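Local coordinates for protein Csc2 (Thermofilum pendens, PDB 4TXD) that probably binds CRISPR RNA as the Cas7-family protein of a type I-D interference complex, with an RRM-type domain and a bound zinc ion, at residues Glu54-Val59 against Leu321-Val326; Ala245-Leu250 against Val256-Ser261; Thr277-Ile282 against Lys305-Val310; Glu281-Lys286 against Lys312-Arg317. One frame throughout, in Å; residues are numbered along the deposited sequence. Where two conformers were deposited one is given.

Contact 1: Glu54-Val59 against Leu321-Val326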
loop_
_atom_site.group_PDB
_atom_site.type_symbol
_atom_site.label_atom_id
_atom_site.label_comp_id
_atom_site.label_asym_id
_atom_site.label_seq_id
_atom_site.Cartn_x
_atom_site.Cartn_y
_atom_site.Cartn_z
ATOM N N GLU A 54 11.325 -0.047 -6.413
ATOM C CA GLU A 54 10.162 -0.422 -7.221
ATOM C C GLU A 54 9.671 -1.823 -6.885
ATOM O O GLU A 54 10.471 -2.757 -6.790
ATOM C CB GLU A 54 10.487 -0.375 -8.710
ATOM C CG GLU A 54 10.647 0.988 -9.306
ATOM C CD GLU A 54 11.095 0.896 -10.743
ATOM O OE1 GLU A 54 12.275 0.558 -10.964
ATOM O OE2 GLU A 54 10.272 1.149 -11.649
ATOM N N VAL A 55 8.359 -1.979 -6.714
ATOM C CA VAL A 55 7.778 -3.308 -6.597
ATOM C C VAL A 55 6.714 -3.514 -7.688
ATOM O O VAL A 55 5.826 -2.675 -7.878
ATOM C CB VAL A 55 7.175 -3.552 -5.192
ATOM C CG1 VAL A 55 6.162 -2.502 -4.841
ATOM C CG2 VAL A 55 6.554 -4.927 -5.113
ATOM N N VAL A 56 6.841 -4.608 -8.437
ATOM C CA VAL A 56 5.879 -4.933 -9.495
ATOM C C VAL A 56 5.102 -6.152 -9.065
ATOM O O VAL A 56 5.679 -7.122 -8.549
ATOM C CB VAL A 56 6.571 -5.180 -10.856
ATOM C CG1 VAL A 56 5.576 -5.702 -11.905
ATOM C CG2 VAL A 56 7.219 -3.904 -11.353
ATOM N N PHE A 57 3.789 -6.104 -9.262
ATOM C CA PHE A 57 2.915 -7.134 -8.768
ATOM C C PHE A 57 1.727 -7.371 -9.696
ATOM O O PHE A 57 1.452 -6.575 -10.601
ATOM C CB PHE A 57 2.429 -6.789 -7.343
ATOM C CG PHE A 57 1.678 -5.472 -7.237
ATOM C CD1 PHE A 57 2.362 -4.264 -7.093
ATOM C CD2 PHE A 57 0.290 -5.453 -7.239
ATOM C CE1 PHE A 57 1.658 -3.049 -6.987
ATOM C CE2 PHE A 57 -0.424 -4.247 -7.133
ATOM C CZ PHE A 57 0.268 -3.044 -7.001
ATOM N N LEU A 58 1.039 -8.469 -9.465
ATOM C CA LEU A 58 -0.162 -8.815 -10.181
ATOM C C LEU A 58 -1.351 -8.832 -9.253
ATOM O O LEU A 58 -1.254 -9.271 -8.160
ATOM C CB LEU A 58 -0.037 -10.196 -10.811
ATOM C CG LEU A 58 1.002 -10.407 -11.886
ATOM C CD1 LEU A 58 0.972 -11.820 -12.425
ATOM C CD2 LEU A 58 0.885 -9.376 -12.977
ATOM N N VAL A 59 -2.480 -8.362 -9.740
ATOM C CA VAL A 59 -3.743 -8.497 -9.050
ATOM C C VAL A 59 -4.697 -9.316 -9.918
ATOM O O VAL A 59 -5.001 -8.931 -11.048
ATOM C CB VAL A 59 -4.387 -7.127 -8.753
ATOM C CG1 VAL A 59 -5.678 -7.313 -7.950
ATOM C CG2 VAL A 59 -3.395 -6.229 -8.013
ATOM N N LEU A 321 15.111 -6.184 -16.903
ATOM C CA LEU A 321 15.140 -4.838 -16.332
ATOM C C LEU A 321 16.030 -4.757 -15.091
ATOM O O LEU A 321 16.277 -3.669 -14.572
ATOM C CB LEU A 321 13.720 -4.370 -15.985
ATOM C CG LEU A 321 12.899 -3.814 -17.151
ATOM C CD1 LEU A 321 11.491 -3.447 -16.695
ATOM C CD2 LEU A 321 13.597 -2.619 -17.755
ATOM N N GLY A 322 16.495 -5.907 -14.616
ATOM C CA GLY A 322 17.404 -5.945 -13.488
ATOM C C GLY A 322 16.702 -6.065 -12.152
ATOM O O GLY A 322 17.278 -5.736 -11.117
ATOM N N PHE A 323 15.453 -6.527 -12.182
ATOM C CA PHE A 323 14.674 -6.782 -10.972
ATOM C C PHE A 323 15.097 -8.070 -10.280
ATOM O O PHE A 323 15.443 -9.052 -10.932
ATOM C CB PHE A 323 13.176 -6.871 -11.298
ATOM C CG PHE A 323 12.474 -5.543 -11.355
ATOM C CD1 PHE A 323 12.713 -4.649 -12.393
ATOM C CD2 PHE A 323 11.534 -5.212 -10.384
ATOM C CE1 PHE A 323 12.054 -3.423 -12.449
ATOM C CE2 PHE A 323 10.868 -3.998 -10.427
ATOM C CZ PHE A 323 11.128 -3.094 -11.459
ATOM N N THR A 324 15.046 -8.063 -8.953
ATOM C CA THR A 324 15.229 -9.269 -8.170
ATOM C C THR A 324 13.895 -9.957 -8.004
ATOM O O THR A 324 12.963 -9.364 -7.460
ATOM C CB THR A 324 15.808 -8.967 -6.784
ATOM O OG1 THR A 324 17.054 -8.281 -6.934
ATOM C CG2 THR A 324 15.991 -10.246 -5.989
ATOM N N PRO A 325 13.794 -11.210 -8.473
ATOM C CA PRO A 325 12.527 -11.935 -8.387
ATOM C C PRO A 325 12.103 -12.083 -6.951
ATOM O O PRO A 325 12.957 -12.141 -6.071
ATOM C CB PRO A 325 12.846 -13.300 -9.018
ATOM C CG PRO A 325 14.329 -13.410 -8.954
ATOM C CD PRO A 325 14.852 -12.019 -9.101
ATOM N N VAL A 326 10.799 -12.110 -6.713
ATOM C CA VAL A 326 10.290 -12.396 -5.384
ATOM C C VAL A 326 9.426 -13.640 -5.428
ATOM O O VAL A 326 8.546 -13.768 -6.284
ATOM C CB VAL A 326 9.475 -11.224 -4.822
ATOM C CG1 VAL A 326 8.760 -11.642 -3.535
ATOM C CG2 VAL A 326 10.372 -10.008 -4.600
#

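Contact 2: Ala245-Leu250 against Val256-Ser261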
loop_
_atom_site.group_PDB
_atom_site.type_symbol
_atom_site.label_atom_id
_atom_site.label_comp_id
_atom_site.label_asym_id
_atom_site.label_seq_id
_atom_site.Cartn_x
_atom_site.Cartn_y
_atom_site.Cartn_z
ATOM N N ALA A 245 4.472 -0.181 -7.482
ATOM C CA ALA A 245 4.569 0.814 -6.421
ATOM C C ALA A 245 6.015 1.233 -6.220
ATOM O O ALA A 245 6.943 0.466 -6.501
ATOM C CB ALA A 245 3.976 0.280 -5.123
ATOM N N GLU A 246 6.203 2.475 -5.782
ATOM C CA GLU A 246 7.526 2.949 -5.384
ATOM C C GLU A 246 7.564 3.142 -3.866
ATOM O O GLU A 246 6.699 3.807 -3.288
ATOM C CB GLU A 246 7.885 4.248 -6.112
ATOM C CG GLU A 246 8.206 4.028 -7.582
ATOM C CD GLU A 246 8.655 5.300 -8.274
ATOM O OE1 GLU A 246 8.876 6.315 -7.574
ATOM O OE2 GLU A 246 8.777 5.290 -9.517
ATOM N N LEU A 247 8.548 2.513 -3.230
ATOM C CA LEU A 247 8.686 2.513 -1.774
ATOM C C LEU A 247 9.940 3.306 -1.431
ATOM O O LEU A 247 11.026 2.954 -1.872
ATOM C CB LEU A 247 8.778 1.084 -1.224
ATOM C CG LEU A 247 7.469 0.306 -1.053
ATOM C CD1 LEU A 247 6.659 0.231 -2.347
ATOM C CD2 LEU A 247 7.742 -1.103 -0.513
ATOM N N VAL A 248 9.784 4.398 -0.687
ATOM C CA VAL A 248 10.920 5.277 -0.403
ATOM C C VAL A 248 11.116 5.489 1.099
ATOM O O VAL A 248 10.149 5.540 1.858
ATOM C CB VAL A 248 10.757 6.666 -1.091
ATOM C CG1 VAL A 248 10.742 6.519 -2.602
ATOM C CG2 VAL A 248 9.489 7.340 -0.636
ATOM N N ASP A 249 12.377 5.594 1.512
ATOM C CA ASP A 249 12.743 5.927 2.891
ATOM C C ASP A 249 12.123 5.001 3.928
ATOM O O ASP A 249 11.805 5.424 5.041
ATOM C CB ASP A 249 12.368 7.382 3.191
ATOM C CG ASP A 249 13.142 8.355 2.335
ATOM O OD1 ASP A 249 14.319 8.059 2.043
ATOM O OD2 ASP A 249 12.580 9.397 1.939
ATOM N N LEU A 250 11.958 3.732 3.562
ATOM C CA LEU A 250 11.465 2.736 4.495
ATOM C C LEU A 250 12.610 2.027 5.201
ATOM O O LEU A 250 13.700 1.881 4.648
ATOM C CB LEU A 250 10.599 1.682 3.783
ATOM C CG LEU A 250 9.341 2.150 3.052
ATOM C CD1 LEU A 250 8.560 0.941 2.588
ATOM C CD2 LEU A 250 8.486 3.020 3.969
ATOM N N VAL A 256 9.143 -4.871 4.427
ATOM C CA VAL A 256 8.641 -6.238 4.416
ATOM C C VAL A 256 7.167 -6.281 4.765
ATOM O O VAL A 256 6.399 -7.004 4.122
ATOM C CB VAL A 256 9.433 -7.145 5.377
ATOM C CG1 VAL A 256 8.783 -8.537 5.441
ATOM C CG2 VAL A 256 10.884 -7.234 4.911
ATOM N N ALA A 257 6.753 -5.498 5.762
ATOM C CA ALA A 257 5.336 -5.451 6.124
ATOM C C ALA A 257 4.482 -4.875 4.987
ATOM O O ALA A 257 3.323 -5.260 4.817
ATOM C CB ALA A 257 5.128 -4.636 7.403
ATOM N N THR A 258 5.050 -3.948 4.220
ATOM C CA THR A 258 4.302 -3.369 3.108
ATOM C C THR A 258 4.115 -4.432 2.020
ATOM O O THR A 258 3.001 -4.646 1.544
ATOM C CB THR A 258 5.006 -2.110 2.565
ATOM O OG1 THR A 258 4.972 -1.107 3.584
ATOM C CG2 THR A 258 4.305 -1.562 1.317
ATOM N N LEU A 259 5.201 -5.121 1.665
ATOM C CA LEU A 259 5.119 -6.228 0.703
ATOM C C LEU A 259 4.094 -7.260 1.155
ATOM O O LEU A 259 3.284 -7.742 0.372
ATOM C CB LEU A 259 6.487 -6.893 0.514
ATOM C CG LEU A 259 7.578 -6.026 -0.117
ATOM C CD1 LEU A 259 8.882 -6.807 -0.232
ATOM C CD2 LEU A 259 7.149 -5.524 -1.474
ATOM N N TYR A 260 4.115 -7.573 2.441
ATOM C CA TYR A 260 3.228 -8.583 3.013
ATOM C C TYR A 260 1.768 -8.141 3.052
ATOM O O TYR A 260 0.858 -8.952 2.873
ATOM C CB TYR A 260 3.716 -8.936 4.424
ATOM C CG TYR A 260 2.957 -10.025 5.143
ATOM C CD1 TYR A 260 3.185 -11.371 4.852
ATOM C CD2 TYR A 260 2.044 -9.713 6.145
ATOM C CE1 TYR A 260 2.506 -12.368 5.531
ATOM C CE2 TYR A 260 1.369 -10.706 6.833
ATOM C CZ TYR A 260 1.604 -12.031 6.522
ATOM O OH TYR A 260 0.928 -13.009 7.206
ATOM N N SER A 261 1.529 -6.854 3.291
ATOM C CA SER A 261 0.160 -6.356 3.284
ATOM C C SER A 261 -0.433 -6.494 1.880
ATOM O O SER A 261 -1.598 -6.855 1.719
ATOM C CB SER A 261 0.106 -4.894 3.743
ATOM O OG SER A 261 0.444 -4.777 5.128
#

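Contact 3: Thr277-Ile282 against Lys305-Val310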
loop_
_atom_site.group_PDB
_atom_site.type_symbol
_atom_site.label_atom_id
_atom_site.label_comp_id
_atom_site.label_asym_id
_atom_site.label_seq_id
_atom_site.Cartn_x
_atom_site.Cartn_y
_atom_site.Cartn_z
ATOM N N THR A 277 -13.168 -10.308 -4.490
ATOM C CA THR A 277 -12.029 -11.090 -4.024
ATOM C C THR A 277 -10.896 -11.110 -5.036
ATOM O O THR A 277 -11.107 -11.376 -6.219
ATOM C CB THR A 277 -12.461 -12.546 -3.718
ATOM O OG1 THR A 277 -13.594 -12.523 -2.841
ATOM C CG2 THR A 277 -11.325 -13.326 -3.082
ATOM N N VAL A 278 -9.681 -10.833 -4.575
ATOM C CA VAL A 278 -8.531 -10.891 -5.452
ATOM C C VAL A 278 -7.474 -11.822 -4.893
ATOM O O VAL A 278 -7.540 -12.235 -3.737
ATOM C CB VAL A 278 -7.877 -9.500 -5.673
ATOM C CG1 VAL A 278 -8.884 -8.528 -6.294
ATOM C CG2 VAL A 278 -7.301 -8.955 -4.354
ATOM N N ARG A 279 -6.513 -12.145 -5.744
ATOM C CA ARG A 279 -5.253 -12.723 -5.326
ATOM C C ARG A 279 -4.136 -11.847 -5.875
ATOM O O ARG A 279 -4.091 -11.522 -7.069
ATOM C CB ARG A 279 -5.100 -14.172 -5.804
ATOM C CG ARG A 279 -3.794 -14.797 -5.345
ATOM C CD ARG A 279 -3.683 -16.279 -5.689
ATOM N NE ARG A 279 -2.388 -16.811 -5.267
ATOM C CZ ARG A 279 -1.381 -17.088 -6.092
ATOM N NH1 ARG A 279 -1.521 -16.910 -7.400
ATOM N NH2 ARG A 279 -0.237 -17.558 -5.610
ATOM N N VAL A 280 -3.245 -11.435 -4.985
ATOM C CA VAL A 280 -2.149 -10.566 -5.355
ATOM C C VAL A 280 -0.862 -11.340 -5.275
ATOM O O VAL A 280 -0.651 -12.090 -4.322
ATOM C CB VAL A 280 -2.062 -9.321 -4.426
ATOM C CG1 VAL A 280 -0.870 -8.450 -4.804
ATOM C CG2 VAL A 280 -3.380 -8.516 -4.468
ATOM N N GLU A 281 -0.001 -11.177 -6.267
ATOM C CA GLU A 281 1.321 -11.798 -6.236
ATOM C C GLU A 281 2.413 -10.776 -6.483
ATOM O O GLU A 281 2.371 -10.052 -7.477
ATOM C CB GLU A 281 1.437 -12.894 -7.290
ATOM C CG GLU A 281 0.330 -13.904 -7.287
ATOM C CD GLU A 281 0.347 -14.713 -8.562
ATOM O OE1 GLU A 281 -0.394 -14.356 -9.507
ATOM O OE2 GLU A 281 1.128 -15.686 -8.623
ATOM N N ILE A 282 3.400 -10.727 -5.589
ATOM C CA ILE A 282 4.580 -9.890 -5.819
ATOM C C ILE A 282 5.494 -10.632 -6.794
ATOM O O ILE A 282 5.804 -11.807 -6.577
ATOM C CB ILE A 282 5.361 -9.586 -4.508
ATOM C CG1 ILE A 282 4.410 -9.154 -3.385
ATOM C CG2 ILE A 282 6.476 -8.571 -4.765
ATOM C CD1 ILE A 282 3.729 -7.818 -3.629
ATOM N N LYS A 305 -3.411 -10.048 -23.589
ATOM C CA LYS A 305 -2.963 -11.320 -23.076
ATOM C C LYS A 305 -3.555 -11.714 -21.738
ATOM O O LYS A 305 -3.855 -10.890 -20.948
ATOM C CB LYS A 305 -1.453 -11.366 -22.983
ATOM C CG LYS A 305 -0.711 -10.995 -24.238
ATOM C CD LYS A 305 -1.319 -11.621 -25.457
ATOM C CE LYS A 305 -0.559 -11.250 -26.714
ATOM N NZ LYS A 305 -1.138 -11.839 -27.933
ATOM N N GLY A 306 -3.692 -13.010 -21.526
ATOM C CA GLY A 306 -4.267 -13.549 -20.318
ATOM C C GLY A 306 -3.283 -13.851 -19.209
ATOM O O GLY A 306 -2.126 -13.706 -19.388
ATOM N N TYR A 307 -3.793 -14.266 -18.064
ATOM C CA TYR A 307 -3.010 -14.398 -16.853
ATOM C C TYR A 307 -1.666 -15.116 -16.988
ATOM O O TYR A 307 -0.664 -14.594 -16.634
ATOM C CB TYR A 307 -3.832 -15.001 -15.717
ATOM C CG TYR A 307 -3.035 -15.326 -14.484
ATOM C CD1 TYR A 307 -2.632 -14.339 -13.615
ATOM C CD2 TYR A 307 -2.684 -16.619 -14.192
ATOM C CE1 TYR A 307 -1.899 -14.632 -12.492
ATOM C CE2 TYR A 307 -1.965 -16.926 -13.077
ATOM C CZ TYR A 307 -1.558 -15.933 -12.230
ATOM O OH TYR A 307 -0.852 -16.227 -11.127
ATOM N N GLU A 308 -1.681 -16.335 -17.488
ATOM C CA GLU A 308 -0.467 -17.120 -17.565
ATOM C C GLU A 308 0.534 -16.529 -18.519
ATOM O O GLU A 308 1.683 -16.516 -18.232
ATOM C CB GLU A 308 -0.760 -18.574 -17.888
ATOM C CG GLU A 308 -1.635 -19.261 -16.874
ATOM C CD GLU A 308 -0.910 -19.604 -15.593
ATOM O OE1 GLU A 308 0.310 -19.520 -15.570
ATOM O OE2 GLU A 308 -1.571 -19.948 -14.619
ATOM N N GLU A 309 0.085 -16.027 -19.646
ATOM C CA GLU A 309 0.982 -15.427 -20.598
ATOM C C GLU A 309 1.590 -14.145 -20.037
ATOM O O GLU A 309 2.748 -13.878 -20.177
ATOM C CB GLU A 309 0.293 -15.173 -21.915
ATOM C CG GLU A 309 1.218 -14.673 -22.976
ATOM C CD GLU A 309 0.610 -14.668 -24.361
ATOM O OE1 GLU A 309 -0.494 -15.136 -24.533
ATOM O OE2 GLU A 309 1.239 -14.164 -25.261
ATOM N N VAL A 310 0.762 -13.353 -19.398
ATOM C CA VAL A 310 1.226 -12.129 -18.792
ATOM C C VAL A 310 2.301 -12.411 -17.755
ATOM O O VAL A 310 3.295 -11.789 -17.751
ATOM C CB VAL A 310 0.062 -11.349 -18.169
ATOM C CG1 VAL A 310 0.551 -10.217 -17.299
ATOM C CG2 VAL A 310 -0.827 -10.810 -19.244
#

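Contact 4: Glu281-Lys286 against Lys312-Arg317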
loop_
_atom_site.group_PDB
_atom_site.type_symbol
_atom_site.label_atom_id
_atom_site.label_comp_id
_atom_site.label_asym_id
_atom_site.label_seq_id
_atom_site.Cartn_x
_atom_site.Cartn_y
_atom_site.Cartn_z
ATOM N N GLU A 281 -0.001 -11.177 -6.267
ATOM C CA GLU A 281 1.321 -11.798 -6.236
ATOM C C GLU A 281 2.413 -10.776 -6.483
ATOM O O GLU A 281 2.371 -10.052 -7.477
ATOM C CB GLU A 281 1.437 -12.894 -7.290
ATOM C CG GLU A 281 0.330 -13.904 -7.287
ATOM C CD GLU A 281 0.347 -14.713 -8.562
ATOM O OE1 GLU A 281 -0.394 -14.356 -9.507
ATOM O OE2 GLU A 281 1.128 -15.686 -8.623
ATOM N N ILE A 282 3.400 -10.727 -5.589
ATOM C CA ILE A 282 4.580 -9.890 -5.819
ATOM C C ILE A 282 5.494 -10.632 -6.794
ATOM O O ILE A 282 5.804 -11.807 -6.577
ATOM C CB ILE A 282 5.361 -9.586 -4.508
ATOM C CG1 ILE A 282 4.410 -9.154 -3.385
ATOM C CG2 ILE A 282 6.476 -8.571 -4.765
ATOM C CD1 ILE A 282 3.729 -7.818 -3.629
ATOM N N LEU A 283 5.930 -9.970 -7.844
ATOM C CA LEU A 283 6.805 -10.579 -8.809
ATOM C C LEU A 283 8.262 -10.177 -8.696
ATOM O O LEU A 283 9.129 -10.924 -9.042
ATOM C CB LEU A 283 6.341 -10.305 -10.219
ATOM C CG LEU A 283 4.965 -10.826 -10.579
ATOM C CD1 LEU A 283 4.721 -10.608 -12.038
ATOM C CD2 LEU A 283 4.821 -12.275 -10.233
ATOM N N GLY A 284 8.519 -8.979 -8.237
ATOM C CA GLY A 284 9.895 -8.514 -8.231
ATOM C C GLY A 284 10.099 -7.141 -7.640
ATOM O O GLY A 284 9.173 -6.322 -7.601
ATOM N N VAL A 285 11.318 -6.896 -7.171
ATOM C CA VAL A 285 11.699 -5.582 -6.658
ATOM C C VAL A 285 13.002 -5.101 -7.292
ATOM O O VAL A 285 13.796 -5.894 -7.786
ATOM C CB VAL A 285 11.870 -5.585 -5.121
ATOM C CG1 VAL A 285 10.571 -5.964 -4.436
ATOM C CG2 VAL A 285 12.999 -6.538 -4.711
ATOM N N LYS A 286 13.208 -3.791 -7.286
ATOM C CA LYS A 286 14.450 -3.210 -7.767
ATOM C C LYS A 286 14.713 -1.878 -7.075
ATOM O O LYS A 286 13.845 -1.007 -7.040
ATOM C CB LYS A 286 14.417 -3.008 -9.280
ATOM C CG LYS A 286 15.769 -2.624 -9.853
ATOM C CD LYS A 286 15.693 -2.248 -11.317
ATOM C CE LYS A 286 17.069 -1.871 -11.842
ATOM N NZ LYS A 286 17.048 -1.582 -13.299
ATOM N N LYS A 312 4.257 -14.986 -17.359
ATOM C CA LYS A 312 5.464 -15.419 -18.019
ATOM C C LYS A 312 6.203 -14.269 -18.652
ATOM O O LYS A 312 7.339 -14.097 -18.401
ATOM C CB LYS A 312 5.162 -16.511 -19.039
ATOM C CG LYS A 312 6.285 -16.782 -20.002
ATOM C CD LYS A 312 5.869 -17.707 -21.136
ATOM C CE LYS A 312 7.014 -18.599 -21.567
ATOM N NZ LYS A 312 7.643 -18.137 -22.831
ATOM N N ASN A 313 5.536 -13.483 -19.467
ATOM C CA ASN A 313 6.164 -12.376 -20.143
ATOM C C ASN A 313 6.790 -11.399 -19.162
ATOM O O ASN A 313 7.840 -10.885 -19.378
ATOM C CB ASN A 313 5.167 -11.580 -20.973
ATOM C CG ASN A 313 4.627 -12.332 -22.160
ATOM O OD1 ASN A 313 3.705 -11.864 -22.809
ATOM N ND2 ASN A 313 5.188 -13.477 -22.451
ATOM N N LEU A 314 6.070 -11.136 -18.093
ATOM C CA LEU A 314 6.485 -10.177 -17.100
ATOM C C LEU A 314 7.738 -10.616 -16.349
ATOM O O LEU A 314 8.625 -9.863 -16.163
ATOM C CB LEU A 314 5.346 -9.950 -16.131
ATOM C CG LEU A 314 5.105 -8.550 -15.633
ATOM C CD1 LEU A 314 5.385 -7.492 -16.658
ATOM C CD2 LEU A 314 3.702 -8.422 -15.091
ATOM N N LYS A 315 7.766 -11.856 -15.919
ATOM C CA LYS A 315 8.924 -12.393 -15.259
ATOM C C LYS A 315 10.160 -12.252 -16.110
ATOM O O LYS A 315 11.185 -11.919 -15.610
ATOM C CB LYS A 315 8.703 -13.825 -14.856
ATOM C CG LYS A 315 7.735 -13.958 -13.711
ATOM C CD LYS A 315 7.807 -15.322 -13.098
ATOM C CE LYS A 315 6.673 -15.548 -12.136
ATOM N NZ LYS A 315 6.586 -16.907 -11.564
ATOM N N GLU A 316 10.048 -12.481 -17.408
ATOM C CA GLU A 316 11.177 -12.288 -18.287
ATOM C C GLU A 316 11.556 -10.823 -18.399
ATOM O O GLU A 316 12.700 -10.479 -18.363
ATOM C CB GLU A 316 10.910 -12.828 -19.680
ATOM C CG GLU A 316 10.354 -14.225 -19.736
ATOM C CD GLU A 316 10.191 -14.724 -21.153
ATOM O OE1 GLU A 316 10.113 -13.913 -22.084
ATOM O OE2 GLU A 316 10.156 -15.925 -21.341
ATOM N N ARG A 317 10.571 -9.966 -18.551
ATOM C CA ARG A 317 10.829 -8.555 -18.684
ATOM C C ARG A 317 11.481 -7.982 -17.436
ATOM O O ARG A 317 12.362 -7.170 -17.521
ATOM C CB ARG A 317 9.551 -7.806 -19.000
ATOM C CG ARG A 317 9.710 -6.326 -19.122
ATOM C CD ARG A 317 10.346 -5.931 -20.424
ATOM N NE ARG A 317 10.385 -4.508 -20.571
ATOM C CZ ARG A 317 11.451 -3.806 -20.924
ATOM N NH1 ARG A 317 12.610 -4.391 -21.181
ATOM N NH2 ARG A 317 11.359 -2.495 -21.010
#

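Contact 1: Glu54-Val59 against Leu321-Val326
Phe-323 reaches Glu-54 and Val-56 over a face of the antiparallel sheet in this RRM-type domain. Strand 277-288 lies between strands 52-61 and 324-325 in the sheet order, which accounts for the nearest CA atoms, those of Glu-54 and Phe-323, being 8.7 Å apart. The end of the ring does the touching. Its CZ is 3.9 Å from Glu-54 CB and as far from Glu-54 OE1, while its CE2 lies 3.8 Å from Val-56 CG2. Both partners approach obliquely; the Glu-54 carboxylate plane is turned 52° from the ring plane, and the two side chains cross at about a right angle. With CG of Phe-323 opposite its own carbonyl carbon (chi1 -84°), the ring projects across to strand 52-61.

The polar end of Glu-54 is engaged by Arg-244 in a salt bridge and by Ser-292 and Thr-293, so the ring meets a carboxylate already held by others. Leu-318 of helix 307-321 touches both Val-56 and Phe-323. A serine in place of Phe-323 would probably leave Val-56 CG2 and Glu-54 CB without their apolar cover and open a gap beside Leu-318. Upstream of the ring, helix 307-321 ends in a Schellman motif at Gly-322, whose positive phi of 91° would jam any CB against the carbonyl O of Leu-321.

Contact 2: Ala245-Leu250 against Val256-Ser261
Leu-247 and Thr-258 have their CA atoms 8.8 Å apart where strand 240-247 faces helix 252-263, and the CA atoms of Leu-250 and Val-256 are 9.4 Å apart. This is a strand and the helix that follows it after a short connection, the helix packed on the antiparallel sheet of the RRM-type fold.

Those spacings leave the meeting to side chains. Leu-247 and Thr-258 reach toward each other tip to tip, Leu-247 CD2 coming within 3.9 Å of Thr-258 CG2. Thr-258 presents its methyl because CG2 sits opposite its backbone N, with chi1 of -66° placing OG1 beside that N instead. The hydroxyl is bound to Glu-254 O one turn back, so the polar branch is satisfied within the helix. Leu-250 CD1 approaches more loosely, at 4.2 Å from Thr-258 OG1, a van der Waals approach and no more.

The helix itself is reinforced one residue before Thr-258. Ala-257 O accepts two bonds from Ser-261: from its N at 2.8 Å and from its OG at 2.9 Å. They arrive from opposite faces of the carbonyl plane, the hydroxyl tilted 30° from it.

Leu-247 packs on Val-55 of strand 52-61. Thr-258 also touches Val-197 of strand 197-204 and Met-105 of helix 94-115, and thus sits where helix 252-263 meets both the sheet and helix 94-115.

Contact 3: Thr277-Ile282 against Lys305-Val310
Tyr-307 and Glu-281 join the first turn of helix 307-321 to strand 277-288, which lies between strands 52-61 and 324-325 in the antiparallel sheet of this RRM-type fold. The hydrogen bond comes first: Tyr-307 OH donates to Glu-281 OE1 at 2.5 Å, meeting that oxygen on its syn side, 21° out of the carboxylate plane. OE1 lies at the edge of the tyrosine ring, and the carboxylate and ring planes are 30° apart. The ring is sent toward the strand by CG lying anti to the backbone N of Tyr-307 (chi1 173°).

Charge pairing holds the other oxygen. Glu-281 OE2 forms a salt bridge with Arg-279 NH1 at 3.2 Å, two residues back on the same strand. Glu-281 was deposited in two conformers; both bonds belong to the one described, and the very short hydrogen-bond length is doubtful. The ring has a separate cation-pi partner in Arg-60.

A phenylalanine in place of Tyr-307 would probably leave Glu-281 OE1 without its hydroxyl donor, the carboxylate then held mainly through OE2 by Arg-279.

The remaining approach is van der Waals: Glu-281 CG sits 3.5 Å above one face of the Arg-279 guanidinium, offset toward its rim.

Contact 4: Glu281-Lys286 against Lys312-Arg317
Arg-317 N bonds to Asn-313 O at 3.0 Å, the shortest sound polar bond within the two segments, and it belongs to the turn of helix 307-321 that sets Leu-314 and Lys-315 against Leu-283. Between segments the evidence is apolar. With its CG anti to the carbonyl carbon (chi1 -61°), Leu-283 turns its methyls to the helix. Leu-283 CD1 lies 3.9 Å from Leu-314 CD2 and 4.2 Å from Leu-314 CG, so a single methyl of the strand residue leans on the branch of its partner, the two side chains crossing at about a right angle. The other methyl, Leu-283 CD2, comes within 4.2 Å of Lys-315 CE, contacting the aliphatic part of a lysine whose chain is extended. Lys-315 NZ stays 6.3 Å from Glu-281 OE2, too far for an ion pair.

The closest backbones here are Leu-283 and Lys-315, CA to CA 7.0 Å. Leu-283 and Gly-284 form a classic beta bulge, both facing Val-56 of the neighbouring strand. The near-helical psi of Leu-283, -30°, is the local kink that marks it.

Around this core, Leu-58 of strand 52-61 touches both Leu-283 and Leu-314, and Leu-298 of helix 295-301 touches Leu-314 as well, so Leu-314 sits where helix 307-321, helix 295-301 and the sheet come together.

Strand 52-61 comes first along the chain and opens contact 1, the outermost loop, which closes only at 321-326; the other three contacts all nest within it. Contact 2 closes early, joining strand 240-247 to the helix that follows it. Contacts 3 and 4 come next, in series with contact 2; their strand segments overlap at Glu-281 and Ile-282, and contact 3 reaches the start of helix 307-321, contact 4 its later turns. The chain then leaves that helix for strand 324-325, completing contact 1 about 4 Å, centre to centre, from contact 4. Strands 52-61 and 240-247 are sheet neighbours, Val-55 N probably bonding to Ala-245 O. Together the contacts tie both helices to one sheet.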